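Local coordinates for thermotoga maritima TmcAL (Thermotoga maritima, PDB 5Y0T), which belongs to the HIGH nucleotidyl transferase family of the HUP clan and holds adenosine-5'-rp-alpha-thio-triphosphate in a pocket of its nucleotide-binding fold, at residues Gly102-Asp107 and Leu164-Asp169; Ala146-Phe151 and Glu159-Leu164. All coordinates share one frame; numbering follows the deposited sequence.

Contact 1. Residues Gly102-Asp107 and Leu164-Asp169; sequences GSESND and LEKSND. With TAT (adenosine-5'-rp-alpha-thio-triphosphate), chain E.
In this HUP-clan nucleotide-binding fold, the C-terminal end of parallel strand 98-103 and the loop after it meet the first turn of helix 167-182. Glu104 carries much of the join. Its CB leaves the loop toward the helix and, like CG, passes Lys166 CB. The chain bends at chi2 (89°). The Glu104 side chain crosses that of Asn168 at about a right angle, and the carboxylate and amide planes are 48° apart. Glu104 OE2 takes two hydrogen bonds. Asn168 N, in the first turn of the helix, reaches the syn lone pair of Glu104 OE2 at 3.0 Å. Asn168 ND2 comes from above the carboxylate plane, also 3.0 Å from Glu104 OE2. Glu104 OE1 accepts a weak bond from Asp169 N. The N-terminus of the helix would be expected to stabilise this negative charge.

Asp169 returns the grip. Asp169 OD1 receives Ser103 OG at 2.5 Å through the syn lone pair. Its OD2 takes both Ser105 N and Ser105 OG. Ser103 OG also accepts from Asn106 N, closing an ST motif. Asp169 OD1 lies 3.6 Å from Glu104 OE1, so the two acids may raise each other's pKa. A water donates to both Gly102 O and Asn168 O. At the ligand pocket, Gly102 N donates to O3' of TAT at 3.0 Å, nearly straight at 176°.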
loop_
_atom_site.group_PDB
_atom_site.type_symbol
_atom_site.label_atom_id
_atom_site.label_comp_id
_atom_site.label_asym_id
_atom_site.label_seq_id
_atom_site.Cartn_x
_atom_site.Cartn_y
_atom_site.Cartn_z
ATOM N N GLY A 102 25.493 0.141 -26.514
ATOM C CA GLY A 102 26.427 1.231 -26.318
ATOM C C GLY A 102 27.431 0.872 -25.241
ATOM O O GLY A 102 27.087 0.209 -24.258
ATOM N N SER A 103 28.670 1.318 -25.430
ATOM C CA SER A 103 29.789 0.908 -24.583
ATOM C C SER A 103 30.739 2.077 -24.320
ATOM O O SER A 103 31.005 2.885 -25.213
ATOM C CB SER A 103 30.518 -0.266 -25.255
ATOM O OG SER A 103 31.830 -0.450 -24.762
ATOM N N GLU A 104 31.250 2.189 -23.096
ATOM C CA GLU A 104 32.214 3.245 -22.807
ATOM C C GLU A 104 33.554 2.968 -23.485
ATOM O O GLU A 104 34.229 3.893 -23.979
ATOM C CB GLU A 104 32.418 3.406 -21.290
ATOM C CG GLU A 104 31.190 3.947 -20.536
ATOM C CD GLU A 104 30.235 2.855 -20.071
ATOM O OE1 GLU A 104 30.425 1.673 -20.455
ATOM O OE2 GLU A 104 29.287 3.183 -19.321
ATOM N N SER A 105 33.980 1.708 -23.441
ATOM C CA SER A 105 35.268 1.322 -24.019
ATOM C C SER A 105 35.179 1.031 -25.515
ATOM O O SER A 105 36.164 1.186 -26.227
ATOM C CB SER A 105 35.832 0.095 -23.308
ATOM O OG SER A 105 34.999 -1.023 -23.556
ATOM N N ASN A 106 34.001 0.588 -25.964
ATOM C CA ASN A 106 33.805 0.082 -27.331
ATOM C C ASN A 106 34.781 -1.068 -27.629
ATOM O O ASN A 106 35.330 -1.185 -28.735
ATOM C CB ASN A 106 33.975 1.213 -28.361
ATOM C CG ASN A 106 33.417 0.846 -29.731
ATOM O OD1 ASN A 106 32.456 0.080 -29.839
ATOM N ND2 ASN A 106 34.037 1.372 -30.786
ATOM N N ASP A 107 35.040 -1.888 -26.613
ATOM C CA ASP A 107 35.958 -3.011 -26.771
ATOM C C ASP A 107 35.205 -4.330 -26.583
ATOM O O ASP A 107 35.154 -4.858 -25.469
ATOM C CB ASP A 107 37.076 -2.865 -25.729
ATOM C CG ASP A 107 38.230 -3.828 -25.938
ATOM O OD1 ASP A 107 38.085 -4.810 -26.696
ATOM O OD2 ASP A 107 39.286 -3.595 -25.304
ATOM N N LEU A 164 35.323 -2.185 -16.153
ATOM C CA LEU A 164 34.078 -2.712 -15.614
ATOM C C LEU A 164 33.556 -1.832 -14.484
ATOM O O LEU A 164 32.604 -2.190 -13.808
ATOM C CB LEU A 164 34.267 -4.157 -15.146
ATOM C CG LEU A 164 34.574 -5.141 -16.285
ATOM C CD1 LEU A 164 34.866 -6.540 -15.754
ATOM C CD2 LEU A 164 33.427 -5.182 -17.293
ATOM N N GLU A 165 34.196 -0.693 -14.245
ATOM C CA GLU A 165 33.616 0.276 -13.318
ATOM C C GLU A 165 32.559 1.126 -14.022
ATOM O O GLU A 165 31.843 1.902 -13.389
ATOM C CB GLU A 165 34.699 1.169 -12.708
ATOM C CG GLU A 165 35.760 0.391 -11.963
ATOM C CD GLU A 165 36.714 1.279 -11.186
ATOM O OE1 GLU A 165 36.710 2.513 -11.395
ATOM O OE2 GLU A 165 37.470 0.730 -10.362
ATOM N N LYS A 166 32.469 0.974 -15.338
ATOM C CA LYS A 166 31.558 1.780 -16.141
ATOM C C LYS A 166 30.271 1.001 -16.379
ATOM O O LYS A 166 30.321 -0.157 -16.797
ATOM C CB LYS A 166 32.210 2.167 -17.477
ATOM C CG LYS A 166 33.546 2.923 -17.352
ATOM C CD LYS A 166 33.359 4.334 -16.831
ATOM C CE LYS A 166 34.682 5.092 -16.816
ATOM N NZ LYS A 166 34.578 6.409 -16.124
ATOM N N SER A 167 29.134 1.640 -16.111
ATOM C CA SER A 167 27.825 0.964 -16.089
ATOM C C SER A 167 27.496 0.179 -17.355
ATOM O O SER A 167 27.058 -0.982 -17.302
ATOM C CB SER A 167 26.710 1.991 -15.850
ATOM O OG SER A 167 26.892 2.686 -14.632
ATOM N N ASN A 168 27.699 0.806 -18.506
ATOM C CA ASN A 168 27.221 0.197 -19.743
ATOM C C ASN A 168 28.052 -1.021 -20.157
ATOM O O ASN A 168 27.511 -1.987 -20.698
ATOM C CB ASN A 168 27.167 1.250 -20.849
ATOM C CG ASN A 168 26.040 2.259 -20.622
ATOM O OD1 ASN A 168 24.893 2.005 -20.978
ATOM N ND2 ASN A 168 26.366 3.398 -20.018
ATOM N N ASP A 169 29.350 -0.997 -19.857
ATOM C CA ASP A 169 30.207 -2.151 -20.139
ATOM C C ASP A 169 29.904 -3.312 -19.182
ATOM O O ASP A 169 29.931 -4.467 -19.592
ATOM C CB ASP A 169 31.689 -1.739 -20.094
ATOM C CG ASP A 169 32.153 -1.137 -21.424
ATOM O OD1 ASP A 169 31.369 -1.227 -22.397
ATOM O OD2 ASP A 169 33.281 -0.597 -21.522
HETATM N N1 TAT E . 25.864 7.364 -27.317
HETATM C C2 TAT E . 25.786 6.112 -27.806
HETATM N N3 TAT E . 24.900 5.199 -27.372
HETATM C C4 TAT E . 24.015 5.509 -26.394
HETATM C C5 TAT E . 24.023 6.860 -25.822
HETATM C C6 TAT E . 25.036 7.804 -26.349
HETATM N N6 TAT E . 25.120 9.071 -25.876
HETATM N N7 TAT E . 23.047 6.895 -24.892
HETATM C C8 TAT E . 22.450 5.674 -24.872
HETATM N N9 TAT E . 23.032 4.854 -25.770
HETATM P PA TAT E . 18.927 2.992 -22.684
HETATM P PB TAT E . 20.896 4.458 -21.068
HETATM P PG TAT E . 21.422 7.183 -20.260
HETATM C "C1'" TAT E . 22.668 3.443 -26.023
HETATM O O1A TAT E . 21.256 8.461 -21.065
HETATM O O1B TAT E . 20.817 4.115 -19.611
HETATM S S1G TAT E . 19.257 1.243 -21.901
HETATM C "C2'" TAT E . 22.802 2.632 -24.735
HETATM O "O2'" TAT E . 24.159 2.288 -24.458
HETATM O O2A TAT E . 17.494 3.355 -23.040
HETATM O O2B TAT E . 22.045 3.927 -21.886
HETATM O O2G TAT E . 20.554 7.157 -19.018
HETATM C "C3'" TAT E . 21.922 1.438 -25.034
HETATM O "O3'" TAT E . 22.643 0.435 -25.774
HETATM O O3A TAT E . 19.456 4.196 -21.746
HETATM O O3B TAT E . 20.810 6.066 -21.252
HETATM O O3G TAT E . 22.841 6.731 -20.010
HETATM C "C4'" TAT E . 20.832 2.032 -25.921
HETATM O "O4'" TAT E . 21.303 3.298 -26.398
HETATM C "C5'" TAT E . 19.527 2.257 -25.149
HETATM O "O5'" TAT E . 19.809 3.091 -24.025
HETATM O O HOH W 1 25.455 -1.453 -22.598
#

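Contact 2. Residues Ala146-Phe151 and Glu159-Leu164; sequences ALMRYF and EEVLKL
One face of the Phe151 ring carries a methyl group of Val161. Val161 CG2 sits 3.6 Å from the centroid of the Phe151 ring and only 12° off the normal, a CH-pi contact over the middle of the ring. At the ring edge, near its plane, lies the carboxylate of Glu160, with Glu160 OE1 4.2 Å from Phe151 CE2. The ring and carboxylate planes are turned 68° apart. Trp156 also makes an edge-to-face contact with the Phe151 ring.

Val161 stands at the centre of the interface. Its CG1 is anti to the backbone N (chi1 -174°), which leaves CG2 beside that N and aimed at Phe151. The other branch, Val161 CG1, rests on Leu147 CB at 3.8 Å. Val161 CB meets Met148 CG.

Helix 139-153 ends, the chain turns, and the short segment 159-164 packs back against the helix. This segment has helical backbone angles, 3-10 in character at 162-164. No hydrogen bond crosses between the two segments, and the join is mainly apolar. Helix 108-120 adjoins the same packing, with Val114 touching both Leu147 and Leu164.

Met148 reaches out along an extended chain. Its tip, Met148 CE, presses on Leu162 CD2 at 3.5 Å, a close approach for two methyl groups. These two side chains cross at about a right angle. Farther along 159-164, Leu147 and Leu164 also cross almost square, touching tip to tip through their CD1 methyls. On the side of Phe151, Glu160 OE2 uses its anti lone pair to accept from Lys163 NZ in a 2.9 Å salt bridge.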
loop_
_atom_site.group_PDB
_atom_site.type_symbol
_atom_site.label_atom_id
_atom_site.label_comp_id
_atom_site.label_asym_id
_atom_site.label_seq_id
_atom_site.Cartn_x
_atom_site.Cartn_y
_atom_site.Cartn_z
ATOM N N ALA A 146 38.493 -9.921 -7.980
ATOM C CA ALA A 146 38.779 -11.314 -8.306
ATOM C C ALA A 146 39.224 -11.447 -9.762
ATOM O O ALA A 146 40.156 -12.201 -10.075
ATOM C CB ALA A 146 37.571 -12.181 -8.034
ATOM N N LEU A 147 38.563 -10.704 -10.645
ATOM C CA LEU A 147 38.926 -10.703 -12.060
ATOM C C LEU A 147 40.315 -10.121 -12.253
ATOM O O LEU A 147 41.124 -10.655 -13.019
ATOM C CB LEU A 147 37.895 -9.924 -12.882
ATOM C CG LEU A 147 36.552 -10.627 -13.080
ATOM C CD1 LEU A 147 35.527 -9.674 -13.670
ATOM C CD2 LEU A 147 36.709 -11.844 -13.976
ATOM N N MET A 148 40.602 -9.035 -11.534
ATOM C CA MET A 148 41.922 -8.422 -11.591
ATOM C C MET A 148 43.001 -9.407 -11.176
ATOM O O MET A 148 44.045 -9.506 -11.819
ATOM C CB MET A 148 41.991 -7.185 -10.692
ATOM C CG MET A 148 41.180 -6.014 -11.197
ATOM S SD MET A 148 41.187 -4.617 -10.058
ATOM C CE MET A 148 40.141 -3.486 -10.957
ATOM N N ARG A 149 42.745 -10.128 -10.090
ATOM C CA ARG A 149 43.727 -11.061 -9.565
ATOM C C ARG A 149 43.881 -12.217 -10.543
ATOM O O ARG A 149 44.990 -12.727 -10.753
ATOM C CB ARG A 149 43.322 -11.546 -8.170
ATOM C CG ARG A 149 43.502 -10.480 -7.091
ATOM C CD ARG A 149 42.937 -10.904 -5.742
ATOM N NE ARG A 149 43.704 -11.975 -5.109
ATOM C CZ ARG A 149 43.302 -12.640 -4.029
ATOM N NH1 ARG A 149 42.135 -12.350 -3.470
ATOM N NH2 ARG A 149 44.058 -13.600 -3.513
ATOM N N TYR A 150 42.774 -12.595 -11.169
ATOM C CA TYR A 150 42.780 -13.613 -12.214
ATOM C C TYR A 150 43.600 -13.144 -13.414
ATOM O O TYR A 150 44.458 -13.874 -13.910
ATOM C CB TYR A 150 41.348 -13.953 -12.645
ATOM C CG TYR A 150 41.253 -15.155 -13.555
ATOM C CD1 TYR A 150 41.388 -16.444 -13.050
ATOM C CD2 TYR A 150 41.031 -15.006 -14.917
ATOM C CE1 TYR A 150 41.306 -17.551 -13.874
ATOM C CE2 TYR A 150 40.949 -16.113 -15.755
ATOM C CZ TYR A 150 41.087 -17.381 -15.224
ATOM O OH TYR A 150 41.014 -18.482 -16.040
ATOM N N PHE A 151 43.344 -11.922 -13.876
ATOM C CA PHE A 151 44.122 -11.352 -14.976
ATOM C C PHE A 151 45.620 -11.357 -14.689
ATOM O O PHE A 151 46.419 -11.698 -15.562
ATOM C CB PHE A 151 43.656 -9.931 -15.281
ATOM C CG PHE A 151 42.562 -9.865 -16.312
ATOM C CD1 PHE A 151 41.447 -10.678 -16.209
ATOM C CD2 PHE A 151 42.658 -8.990 -17.386
ATOM C CE1 PHE A 151 40.433 -10.619 -17.161
ATOM C CE2 PHE A 151 41.659 -8.917 -18.339
ATOM C CZ PHE A 151 40.539 -9.733 -18.228
ATOM N N GLU A 159 44.763 -3.840 -15.085
ATOM C CA GLU A 159 44.182 -2.506 -15.162
ATOM C C GLU A 159 43.057 -2.452 -16.191
ATOM O O GLU A 159 42.178 -1.596 -16.110
ATOM C CB GLU A 159 45.256 -1.466 -15.491
ATOM C CG GLU A 159 46.184 -1.180 -14.329
ATOM C CD GLU A 159 47.208 -0.103 -14.645
ATOM O OE1 GLU A 159 47.267 0.346 -15.811
ATOM O OE2 GLU A 159 47.954 0.292 -13.722
ATOM N N GLU A 160 43.083 -3.375 -17.150
ATOM C CA GLU A 160 42.051 -3.429 -18.172
ATOM C C GLU A 160 40.685 -3.726 -17.545
ATOM O O GLU A 160 39.652 -3.274 -18.038
ATOM C CB GLU A 160 42.393 -4.474 -19.237
ATOM C CG GLU A 160 42.135 -3.986 -20.662
ATOM C CD GLU A 160 42.139 -5.103 -21.695
ATOM O OE1 GLU A 160 42.628 -6.213 -21.381
ATOM O OE2 GLU A 160 41.644 -4.869 -22.823
ATOM N N VAL A 161 40.694 -4.469 -16.442
ATOM C CA VAL A 161 39.465 -4.827 -15.729
ATOM C C VAL A 161 38.756 -3.586 -15.172
ATOM O O VAL A 161 37.539 -3.597 -14.962
ATOM C CB VAL A 161 39.767 -5.835 -14.584
ATOM C CG1 VAL A 161 38.480 -6.328 -13.919
ATOM C CG2 VAL A 161 40.559 -7.021 -15.127
ATOM N N LEU A 162 39.509 -2.506 -14.965
ATOM C CA LEU A 162 38.924 -1.245 -14.504
ATOM C C LEU A 162 37.817 -0.723 -15.434
ATOM O O LEU A 162 36.996 0.097 -15.018
ATOM C CB LEU A 162 40.010 -0.180 -14.347
ATOM C CG LEU A 162 40.984 -0.401 -13.192
ATOM C CD1 LEU A 162 42.209 0.502 -13.331
ATOM C CD2 LEU A 162 40.282 -0.142 -11.869
ATOM N N LYS A 163 37.781 -1.201 -16.676
ATOM C CA LYS A 163 36.711 -0.821 -17.603
ATOM C C LYS A 163 35.336 -1.213 -17.057
ATOM O O LYS A 163 34.311 -0.634 -17.426
ATOM C CB LYS A 163 36.928 -1.465 -18.973
ATOM C CG LYS A 163 38.114 -0.909 -19.772
ATOM C CD LYS A 163 38.336 -1.758 -21.026
ATOM C CE LYS A 163 39.687 -1.497 -21.655
ATOM N NZ LYS A 163 39.945 -2.491 -22.735
ATOM N N LEU A 164 35.323 -2.185 -16.153
ATOM C CA LEU A 164 34.078 -2.712 -15.614
ATOM C C LEU A 164 33.556 -1.832 -14.484
ATOM O O LEU A 164 32.604 -2.190 -13.808
ATOM C CB LEU A 164 34.267 -4.157 -15.146
ATOM C CG LEU A 164 34.574 -5.141 -16.285
ATOM C CD1 LEU A 164 34.866 -6.540 -15.754
ATOM C CD2 LEU A 164 33.427 -5.182 -17.293
#

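Overall arrangement
Contact 2 is nested inside the loop that contact 1 closes. Leu164 belongs to both, and helix 167-182 begins shortly after it. The centres of the contacts are 14 Å apart. A salt bridge ties them, with Asp107 OD2 2.9 Å from Lys163 NZ. Lys163 thus joins Asp107 of contact 1 to Glu160 of contact 2, and it also makes a cation-pi contact with Phe110. Lys163 CD packs on Ser105 CB. Only contact 1 supplies residues to the ligand pocket, namely Gly102 and Asn168. Contact 2 lies farther out, with the Leu164 side chain about 14 Å from TAT.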